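Local coordinates for phosphate binding protein (Planctomyces limnophilus, PDB 4JWO) that probably binds phosphate as the PstS-family component of a system that transports it across the cytoplasmic membrane, at residues F102-F105 against E109-V112; A293-K296 against V300-F303. All coordinates share one frame; numbering follows the deposited sequence.

Both interactions fold a short piece of chain back on its close neighbour in sequence, in the same part of the protein and with centres about 14 Å apart. Interaction 1 follows the end of helix 98-106 as it turns toward strand 112-115; interaction 2 lies where the chain leaves strand 283-291 and enters helix 298-308. Those two strands pair antiparallel, and a salt bridge between D111 OD1 and K294 NZ, 2.6 Å long, joins the two turns directly. Interaction 1 has a buried centre with two charged residues at its exposed margin and a straight backbone hydrogen bond, whereas interaction 2, partly buried, has no hydrogen bond across it and rests on apolar side chains packed against each other and against backbone carbonyls.

Interaction 1 (F102-F105 against E109-V112); sequences FKKF and EIDV
The backbone turns back on itself between K104 and E109, whose CA atoms come within 5.3 Å, and F105 faces I110 one step further on. One hydrogen bond closes the turn: E109 N gives its hydrogen to K104 O at 2.9 Å, almost straight. A water lies between F105 O and I110 O; its approach to F105 O is so short that the bond is doubtful in detail, and the one to I110 O is weak. The water oxygen also sits over one face of the F105 ring, offset toward the rim. This is a helix-to-strand connection of the periplasmic binding protein fold: helix 98-106 ends here and the chain enters strand 112-115, which pairs in parallel with strand 61-67. I110 fills the angle between the two arms. Its CG1 sits between the backbone N and the carbonyl carbon (chi1 59°), which brings that atom to 3.8 Å from F105 N, while CD1 reaches the CB atoms of K104 and F105. Cutting the side chain of I110 back to an alanine here removes CG1, CG2 and CD1 and would probably leave a gap against the end of the helix, with the K104 and F105 CB atoms deprived of this apolar neighbour. The F105 ring meets the turn by its edge, with I110 CG1 and D111 O near the ring plane; I132, T113 and T291 also touch this phenylalanine. At the exposed margin the K104 and E109 side chains cross at about a right angle, E109 OE1 lying 4.0 Å from K104 CG. The opposite charges stay apart, with K104 NZ 5.6 Å from E109 OE1, so any attraction is probably modest. D111 turns the other way, its carboxylate directed to K294, R297 and the backbone N of A64.

Interaction 2 (A293-K296 against V300-F303); sequences AKLK and VAEF
L295 and V300 converge from the two arms of the turn that joins strand 283-291 to helix 298-308 in this binding-protein fold, L295 CD2 lying 4.2 Å from V300 CG1. With CG beside the backbone N and chi2 extended at 163°, L295 sets its CD2 branch against the first turn of the helix, where it reaches 3.6 Å from A301 CA and 4.0 Å from A301 CB. The same leucine also packs on L336, A339 and L340 of helix 326-340, so it is shared between two helices. V300 points its CB at the opposing backbone, and K294 O lies 3.3 Å from that CB with both methyl carbons also close by. A301 CB meets L295 O in a similar way, at 3.5 Å. Of the K294 side chain, CB comes 4.2 Å from V300 CG1; beyond CG the chain bends at chi2 (-81°), and NZ leads off toward D111. With no hydrogen bond from one segment to the other, their mutual hold rests on close fit, methyl and methine carbons lying against one another and against two backbone carbonyl oxygens.

Interaction 1 (F102-F105 against E109-V112)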
loop_
_atom_site.group_PDB
_atom_site.type_symbol
_atom_site.label_atom_id
_atom_site.label_comp_id
_atom_site.label_asym_id
_atom_site.label_seq_id
_atom_site.Cartn_x
_atom_site.Cartn_y
_atom_site.Cartn_z
ATOM N N PHE A 102 -7.598 12.908 5.006
ATOM C CA PHE A 102 -8.080 14.002 4.172
ATOM C C PHE A 102 -9.109 14.863 4.911
ATOM O O PHE A 102 -9.205 16.068 4.669
ATOM C CB PHE A 102 -8.674 13.477 2.859
ATOM C CG PHE A 102 -7.661 13.283 1.758
ATOM C CD1 PHE A 102 -6.869 14.338 1.322
ATOM C CD2 PHE A 102 -7.532 12.055 1.136
ATOM C CE1 PHE A 102 -5.946 14.153 0.288
ATOM C CE2 PHE A 102 -6.612 11.867 0.102
ATOM C CZ PHE A 102 -5.824 12.919 -0.314
ATOM N N LYS A 103 -9.881 14.245 5.807
ATOM C CA LYS A 103 -10.891 14.972 6.581
ATOM C C LYS A 103 -10.233 15.986 7.504
ATOM O O LYS A 103 -10.725 17.098 7.673
ATOM C CB LYS A 103 -11.760 14.008 7.403
ATOM C CG LYS A 103 -12.872 13.302 6.622
ATOM C CD LYS A 103 -13.593 12.265 7.489
ATOM C CE LYS A 103 -14.830 11.698 6.793
ATOM N NZ LYS A 103 -15.543 10.697 7.652
ATOM N N LYS A 104 -9.122 15.588 8.115
ATOM C CA LYS A 104 -8.352 16.486 8.963
ATOM C C LYS A 104 -7.574 17.493 8.130
ATOM O O LYS A 104 -7.329 18.614 8.560
ATOM C CB LYS A 104 -7.400 15.699 9.865
ATOM C CG LYS A 104 -8.090 14.729 10.811
ATOM C CD LYS A 104 -7.276 14.541 12.085
ATOM C CE LYS A 104 -7.885 13.486 12.995
ATOM N NZ LYS A 104 -7.135 13.360 14.279
ATOM N N PHE A 105 -7.180 17.070 6.935
ATOM C CA PHE A 105 -6.491 17.924 5.980
ATOM C C PHE A 105 -7.406 19.070 5.580
ATOM O O PHE A 105 -7.004 20.229 5.583
ATOM C CB PHE A 105 -6.134 17.091 4.750
ATOM C CG PHE A 105 -5.159 17.751 3.807
ATOM C CD1 PHE A 105 -3.829 17.919 4.160
ATOM C CD2 PHE A 105 -5.568 18.165 2.547
ATOM C CE1 PHE A 105 -2.924 18.498 3.276
ATOM C CE2 PHE A 105 -4.668 18.746 1.656
ATOM C CZ PHE A 105 -3.344 18.912 2.023
ATOM N N GLU A 109 -6.221 20.692 10.243
ATOM C CA GLU A 109 -5.742 20.293 11.559
ATOM C C GLU A 109 -4.423 19.524 11.478
ATOM O O GLU A 109 -3.872 19.117 12.502
ATOM C CB GLU A 109 -6.819 19.472 12.282
ATOM C CG GLU A 109 -8.081 20.276 12.607
ATOM C CD GLU A 109 -9.307 19.405 12.837
ATOM O OE1 GLU A 109 -9.253 18.191 12.527
ATOM O OE2 GLU A 109 -10.332 19.946 13.312
ATOM N N ILE A 110 -3.927 19.330 10.256
ATOM C CA ILE A 110 -2.640 18.669 10.010
ATOM C C ILE A 110 -1.862 19.350 8.869
ATOM O O ILE A 110 -2.415 20.174 8.142
ATOM C CB ILE A 110 -2.813 17.164 9.681
ATOM C CG1 ILE A 110 -3.681 16.977 8.436
ATOM C CG2 ILE A 110 -3.400 16.403 10.872
ATOM C CD1 ILE A 110 -3.801 15.528 7.991
ATOM N N ASP A 111 -0.591 18.987 8.703
ATOM C CA ASP A 111 0.268 19.615 7.691
ATOM C C ASP A 111 0.468 18.745 6.458
ATOM O O ASP A 111 0.577 19.244 5.339
ATOM C CB ASP A 111 1.644 19.914 8.281
ATOM C CG ASP A 111 1.573 20.828 9.477
ATOM O OD1 ASP A 111 0.741 21.756 9.462
ATOM O OD2 ASP A 111 2.346 20.609 10.433
ATOM N N VAL A 112 0.536 17.439 6.684
ATOM C CA VAL A 112 0.862 16.471 5.642
ATOM C C VAL A 112 -0.042 15.261 5.788
ATOM O O VAL A 112 -0.262 14.790 6.898
ATOM C CB VAL A 112 2.328 15.994 5.779
ATOM C CG1 VAL A 112 2.614 14.834 4.842
ATOM C CG2 VAL A 112 3.291 17.137 5.515
HETATM O O HOH W 1 -4.724 21.308 5.792
#

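Interaction 2 (A293-K296 against V300-F303)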
loop_
_atom_site.group_PDB
_atom_site.type_symbol
_atom_site.label_atom_id
_atom_site.label_comp_id
_atom_site.label_asym_id
_atom_site.label_seq_id
_atom_site.Cartn_x
_atom_site.Cartn_y
_atom_site.Cartn_z
ATOM N N ALA A 293 0.916 26.631 0.901
ATOM C CA ALA A 293 1.127 27.487 2.062
ATOM C C ALA A 293 2.034 26.836 3.108
ATOM O O ALA A 293 2.912 27.494 3.665
ATOM C CB ALA A 293 -0.206 27.899 2.677
ATOM N N LYS A 294 1.824 25.549 3.378
ATOM C CA LYS A 294 2.645 24.842 4.361
ATOM C C LYS A 294 4.092 24.736 3.900
ATOM O O LYS A 294 5.009 24.697 4.716
ATOM C CB LYS A 294 2.095 23.441 4.639
ATOM C CG LYS A 294 0.679 23.391 5.187
ATOM C CD LYS A 294 0.630 23.659 6.674
ATOM C CE LYS A 294 -0.780 23.456 7.211
ATOM N NZ LYS A 294 -0.839 23.693 8.679
ATOM N N LEU A 295 4.288 24.680 2.587
ATOM C CA LEU A 295 5.626 24.569 2.009
ATOM C C LEU A 295 6.469 25.836 2.191
ATOM O O LEU A 295 7.678 25.820 1.950
ATOM C CB LEU A 295 5.542 24.161 0.536
ATOM C CG LEU A 295 5.300 22.660 0.374
ATOM C CD1 LEU A 295 4.805 22.316 -1.019
ATOM C CD2 LEU A 295 6.576 21.898 0.682
ATOM N N LYS A 296 5.833 26.924 2.625
ATOM C CA LYS A 296 6.552 28.145 2.975
ATOM C C LYS A 296 7.326 27.947 4.271
ATOM O O LYS A 296 8.316 28.632 4.525
ATOM C CB LYS A 296 5.590 29.330 3.123
ATOM C CG LYS A 296 4.998 29.834 1.819
ATOM C CD LYS A 296 3.994 30.950 2.080
ATOM C CE LYS A 296 3.284 31.373 0.806
ATOM N NZ LYS A 296 4.172 32.133 -0.112
ATOM N N VAL A 300 8.734 21.970 6.646
ATOM C CA VAL A 300 7.806 21.181 5.850
ATOM C C VAL A 300 8.405 20.952 4.473
ATOM O O VAL A 300 8.387 19.838 3.953
ATOM C CB VAL A 300 6.441 21.875 5.720
ATOM C CG1 VAL A 300 5.564 21.158 4.711
ATOM C CG2 VAL A 300 5.755 21.944 7.078
ATOM N N ALA A 301 8.958 22.014 3.894
ATOM C CA ALA A 301 9.627 21.911 2.603
ATOM C C ALA A 301 10.800 20.941 2.670
ATOM O O ALA A 301 10.968 20.095 1.795
ATOM C CB ALA A 301 10.093 23.272 2.140
ATOM N N GLU A 302 11.605 21.059 3.721
ATOM C CA GLU A 302 12.731 20.155 3.920
ATOM C C GLU A 302 12.293 18.701 4.081
ATOM O O GLU A 302 12.997 17.781 3.664
ATOM C CB GLU A 302 13.567 20.589 5.126
ATOM C CG GLU A 302 14.953 19.992 5.144
ATOM C CD GLU A 302 15.691 20.220 3.840
ATOM O OE1 GLU A 302 15.576 21.327 3.270
ATOM O OE2 GLU A 302 16.381 19.289 3.377
ATOM N N PHE A 303 11.128 18.492 4.683
ATOM C CA PHE A 303 10.620 17.141 4.872
ATOM C C PHE A 303 10.255 16.486 3.543
ATOM O O PHE A 303 10.531 15.305 3.327
ATOM C CB PHE A 303 9.411 17.128 5.809
ATOM C CG PHE A 303 8.812 15.764 5.995
ATOM C CD1 PHE A 303 9.495 14.783 6.698
ATOM C CD2 PHE A 303 7.566 15.456 5.469
ATOM C CE1 PHE A 303 8.948 13.519 6.869
ATOM C CE2 PHE A 303 7.013 14.193 5.638
ATOM C CZ PHE A 303 7.707 13.225 6.344
#